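Local coordinates for protein peptidyl-prolyl cis-trans isomerase (Hirschia baltica, PDB 5EX2) that probably catalyses the cis-trans isomerisation of peptide bonds preceding proline, as a periplasmic folding helper of the cyclophilin family, at residues N46-A49 with Q50-V54; K53-T57 with G58-G62. All blocks are in the same frame, centred on the assembly; numbering follows the deposited sequence.

In the fold
Both contacts involve helix 45-57, which packs against the closed eight-stranded antiparallel barrel of the cyclophilin fold. Contact 1 is the body of the helix, where H47, V48 and I51 meet strands 33-39, 155-158 and 187-191; contact 2 is its C-terminal end and the turn that leads into strand 63-69. Their centres lie about 11 Å apart, and they share K53 and V54. They also touch directly: I51 CD1 packs 3.5 Å from Y60 OH, so the tyrosine that follows the helix folds back beside it. Both contacts lie away from the magnesium site of Q115, Q133 and E135.

Contact 1 of 2, residues N46-A49 with Q50-V54; sequences NHVA and QIRKV
Helix 45-57, which lies against the cyclophilin barrel, is built here from successive i to i+4 bonds, and V48 meets R52 one turn further on. R52 N lies 3.1 Å from V48 O, and I51 N lies 2.8 Å from H47 O, while Q50 N and K53 N bond to N46 O and A49 O.

One methyl of V48 lies across the R52 guanidinium: CG1 sits 3.2 Å above its plane, displaced towards the rim and 3.4 Å from R52 NH2. It is the branch that chi1 (163°) turns opposite the valine's backbone N. Nearer the backbone, R52 CG rests 3.4 Å from V48 O, so the arginine packs on its neighbour at both ends of its chain. The flat cation can take an apolar group on its face while NE bonds to D23 O and NH2 to N24 OD1.

On the barrel side, I51 offers an apolar branched chain to M158 and W188, its CG1 also lying 3.3 Å from H47 O; H47 adds a ring against the same two residues, with ND1 bonded to E95 OE1. Q50 NE2 is shared by K168 O and E90 O. H47 ND1 and the Q50 amide nitrogen are thus both engaged although their residues are buried, and R52 joins an apolar contact to polar anchoring.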
loop_
_atom_site.group_PDB
_atom_site.type_symbol
_atom_site.label_atom_id
_atom_site.label_comp_id
_atom_site.label_asym_id
_atom_site.label_seq_id
_atom_site.Cartn_x
_atom_site.Cartn_y
_atom_site.Cartn_z
ATOM N N ASN A 46 13.165 0.794 -4.068
ATOM C CA ASN A 46 13.983 -0.365 -3.721
ATOM C C ASN A 46 13.193 -1.391 -2.929
ATOM O O ASN A 46 13.422 -2.589 -3.045
ATOM C CB ASN A 46 15.225 0.072 -2.952
ATOM C CG ASN A 46 16.164 0.877 -3.810
ATOM O OD1 ASN A 46 16.363 0.572 -4.986
ATOM N ND2 ASN A 46 16.749 1.917 -3.235
ATOM N N HIS A 47 12.245 -0.946 -2.117
ATOM C CA HIS A 47 11.393 -1.909 -1.423
ATOM C C HIS A 47 10.480 -2.639 -2.384
ATOM O O HIS A 47 10.275 -3.837 -2.246
ATOM C CB HIS A 47 10.577 -1.220 -0.337
ATOM C CG HIS A 47 11.338 -1.029 0.936
ATOM N ND1 HIS A 47 12.297 -0.054 1.079
ATOM C CD2 HIS A 47 11.317 -1.716 2.103
ATOM C CE1 HIS A 47 12.829 -0.135 2.290
ATOM N NE2 HIS A 47 12.252 -1.135 2.930
ATOM N N VAL A 48 9.946 -1.933 -3.369
ATOM C CA VAL A 48 9.098 -2.588 -4.359
ATOM C C VAL A 48 9.885 -3.652 -5.122
ATOM O O VAL A 48 9.380 -4.759 -5.356
ATOM C CB VAL A 48 8.485 -1.540 -5.317
ATOM C CG1 VAL A 48 7.929 -2.166 -6.598
ATOM C CG2 VAL A 48 7.414 -0.759 -4.578
ATOM N N ALA A 49 11.125 -3.349 -5.484
ATOM C CA ALA A 49 11.959 -4.343 -6.149
ATOM C C ALA A 49 12.206 -5.525 -5.209
ATOM O O ALA A 49 12.191 -6.684 -5.621
ATOM C CB ALA A 49 13.271 -3.739 -6.603
ATOM N N GLN A 50 12.451 -5.234 -3.939
ATOM C CA GLN A 50 12.661 -6.289 -2.946
ATOM C C GLN A 50 11.457 -7.205 -2.830
ATOM O O GLN A 50 11.594 -8.430 -2.800
ATOM C CB GLN A 50 12.981 -5.668 -1.594
ATOM C CG GLN A 50 13.239 -6.656 -0.459
ATOM C CD GLN A 50 14.658 -7.192 -0.428
ATOM O OE1 GLN A 50 15.457 -6.948 -1.330
ATOM N NE2 GLN A 50 14.985 -7.910 0.641
ATOM N N ILE A 51 10.261 -6.635 -2.760
ATOM C CA ILE A 51 9.063 -7.456 -2.606
ATOM C C ILE A 51 8.875 -8.349 -3.828
ATOM O O ILE A 51 8.612 -9.531 -3.684
ATOM C CB ILE A 51 7.815 -6.594 -2.365
ATOM C CG1 ILE A 51 7.934 -5.851 -1.014
ATOM C CG2 ILE A 51 6.549 -7.431 -2.424
ATOM C CD1 ILE A 51 8.119 -6.732 0.226
ATOM N N ARG A 52 9.029 -7.809 -5.028
ATOM C CA ARG A 52 8.933 -8.664 -6.215
ATOM C C ARG A 52 9.918 -9.822 -6.150
ATOM O O ARG A 52 9.574 -10.968 -6.448
ATOM C CB ARG A 52 9.194 -7.875 -7.495
ATOM C CG ARG A 52 8.157 -6.836 -7.823
ATOM C CD ARG A 52 8.222 -6.451 -9.291
ATOM N NE ARG A 52 7.445 -5.246 -9.542
ATOM C CZ ARG A 52 7.957 -4.026 -9.627
ATOM N NH1 ARG A 52 9.265 -3.818 -9.511
ATOM N NH2 ARG A 52 7.149 -3.004 -9.848
ATOM N N LYS A 53 11.145 -9.516 -5.771
ATOM C CA LYS A 53 12.192 -10.512 -5.660
ATOM C C LYS A 53 11.815 -11.593 -4.656
ATOM O O LYS A 53 11.917 -12.778 -4.955
ATOM C CB LYS A 53 13.497 -9.823 -5.262
ATOM C CG LYS A 53 14.677 -10.736 -5.030
ATOM C CD LYS A 53 15.898 -9.924 -4.590
ATOM C CE LYS A 53 17.086 -10.820 -4.256
ATOM N NZ LYS A 53 17.724 -11.392 -5.472
ATOM N N VAL A 54 11.390 -11.202 -3.459
ATOM C CA VAL A 54 11.075 -12.199 -2.435
ATOM C C VAL A 54 9.860 -13.041 -2.851
ATOM O O VAL A 54 9.858 -14.261 -2.715
ATOM C CB VAL A 54 10.848 -11.527 -1.060
ATOM C CG1 VAL A 54 10.466 -12.551 -0.006
ATOM C CG2 VAL A 54 12.106 -10.796 -0.625
#

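Contact 2 of 2, residues K53-T57 with G58-G62; sequences KVVRT and GLYSG
V54 and Y60 meet where helix 45-57 gives way to a type I beta turn, G58 to S61, that leads towards strand 63-69 of the barrel. CG1 of V54 sits over one face of the tyrosine ring in a CH-pi contact, 3.5 Å from the centroid of the Y60 ring and 16° off its normal. V55 CG2 approaches the same ring at its edge, 4.0 Å from Y60 CD2. Two beta-branched side chains thus border the aromatic ring, whose OH is held by D169 O.

The backbone brings Y60 back to the helix. G58, with phi 80°, turns the chain out of the helix, a conformation easily reached without a side chain; its N bonds to V55 O at 3.0 Å, an i to i+3 bond in place of the i to i+4 pattern. A water bridges V55 O to Y60 N, and S61 N closes the turn on G58 O.

T57 suits its place because its hydroxyl works in both directions. A chi1 of 69° folds it back over its own backbone, where T57 OG1 donates to V54 O at 2.6 Å, in the carbonyl plane; V54 O accepts T57 N as well. The same hydroxyl oxygen accepts the peptide N-H of the turn residue L59, with T57 OG1 3.0 Å from L59 N.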
loop_
_atom_site.group_PDB
_atom_site.type_symbol
_atom_site.label_atom_id
_atom_site.label_comp_id
_atom_site.label_asym_id
_atom_site.label_seq_id
_atom_site.Cartn_x
_atom_site.Cartn_y
_atom_site.Cartn_z
ATOM N N LYS A 53 11.145 -9.516 -5.771
ATOM C CA LYS A 53 12.192 -10.512 -5.660
ATOM C C LYS A 53 11.815 -11.593 -4.656
ATOM O O LYS A 53 11.917 -12.778 -4.955
ATOM C CB LYS A 53 13.497 -9.823 -5.262
ATOM C CG LYS A 53 14.677 -10.736 -5.030
ATOM C CD LYS A 53 15.898 -9.924 -4.590
ATOM C CE LYS A 53 17.086 -10.820 -4.256
ATOM N NZ LYS A 53 17.724 -11.392 -5.472
ATOM N N VAL A 54 11.390 -11.202 -3.459
ATOM C CA VAL A 54 11.075 -12.199 -2.435
ATOM C C VAL A 54 9.860 -13.041 -2.851
ATOM O O VAL A 54 9.858 -14.261 -2.715
ATOM C CB VAL A 54 10.848 -11.527 -1.060
ATOM C CG1 VAL A 54 10.466 -12.551 -0.006
ATOM C CG2 VAL A 54 12.106 -10.796 -0.625
ATOM N N VAL A 55 8.840 -12.400 -3.398
ATOM C CA VAL A 55 7.671 -13.126 -3.867
ATOM C C VAL A 55 8.106 -14.209 -4.847
ATOM O O VAL A 55 7.698 -15.366 -4.730
ATOM C CB VAL A 55 6.631 -12.166 -4.527
ATOM C CG1 VAL A 55 5.562 -12.947 -5.287
ATOM C CG2 VAL A 55 5.981 -11.291 -3.482
ATOM N N ARG A 56 8.978 -13.845 -5.780
ATOM C CA ARG A 56 9.368 -14.751 -6.855
ATOM C C ARG A 56 10.286 -15.881 -6.401
ATOM O O ARG A 56 10.483 -16.826 -7.136
ATOM C CB ARG A 56 10.002 -13.946 -7.997
ATOM C CG ARG A 56 8.940 -13.264 -8.810
ATOM C CD ARG A 56 9.504 -12.177 -9.656
ATOM N NE ARG A 56 8.462 -11.657 -10.520
ATOM C CZ ARG A 56 8.471 -10.456 -11.079
ATOM N NH1 ARG A 56 9.468 -9.608 -10.845
ATOM N NH2 ARG A 56 7.466 -10.102 -11.861
ATOM N N THR A 57 10.820 -15.803 -5.185
ATOM C CA THR A 57 11.540 -16.952 -4.621
ATOM C C THR A 57 10.608 -18.053 -4.129
ATOM O O THR A 57 11.054 -19.178 -3.882
ATOM C CB THR A 57 12.425 -16.582 -3.413
ATOM O OG1 THR A 57 11.591 -16.223 -2.303
ATOM C CG2 THR A 57 13.400 -15.479 -3.750
ATOM N N GLY A 58 9.335 -17.711 -3.942
ATOM C CA GLY A 58 8.383 -18.621 -3.340
ATOM C C GLY A 58 8.459 -18.680 -1.824
ATOM O O GLY A 58 7.633 -19.338 -1.179
ATOM N N LEU A 59 9.420 -17.978 -1.234
ATOM C CA LEU A 59 9.707 -18.171 0.181
ATOM C C LEU A 59 8.701 -17.561 1.148
ATOM O O LEU A 59 8.708 -17.888 2.331
ATOM C CB LEU A 59 11.098 -17.628 0.498
ATOM C CG LEU A 59 12.230 -18.443 -0.121
ATOM C CD1 LEU A 59 13.558 -17.742 0.071
ATOM C CD2 LEU A 59 12.281 -19.882 0.434
ATOM N N TYR A 60 7.825 -16.684 0.679
ATOM C CA TYR A 60 6.791 -16.191 1.568
ATOM C C TYR A 60 5.746 -17.245 1.871
ATOM O O TYR A 60 4.982 -17.128 2.834
ATOM C CB TYR A 60 6.074 -14.984 0.982
ATOM C CG TYR A 60 6.700 -13.639 1.242
ATOM C CD1 TYR A 60 7.311 -13.334 2.454
ATOM C CD2 TYR A 60 6.657 -12.654 0.271
ATOM C CE1 TYR A 60 7.869 -12.066 2.680
ATOM C CE2 TYR A 60 7.201 -11.402 0.481
ATOM C CZ TYR A 60 7.803 -11.104 1.681
ATOM O OH TYR A 60 8.333 -9.839 1.867
ATOM N N SER A 61 5.663 -18.259 1.025
ATOM C CA SER A 61 4.594 -19.214 1.181
ATOM C C SER A 61 4.764 -19.960 2.482
ATOM O O SER A 61 5.844 -20.463 2.799
ATOM C CB SER A 61 4.539 -20.165 -0.004
ATOM O OG SER A 61 4.183 -19.411 -1.146
ATOM N N GLY A 62 3.695 -19.986 3.264
ATOM C CA GLY A 62 3.728 -20.624 4.567
ATOM C C GLY A 62 4.205 -19.766 5.719
ATOM O O GLY A 62 4.233 -20.228 6.851
HETATM O O HOH W 1 6.764 -16.141 -2.099
#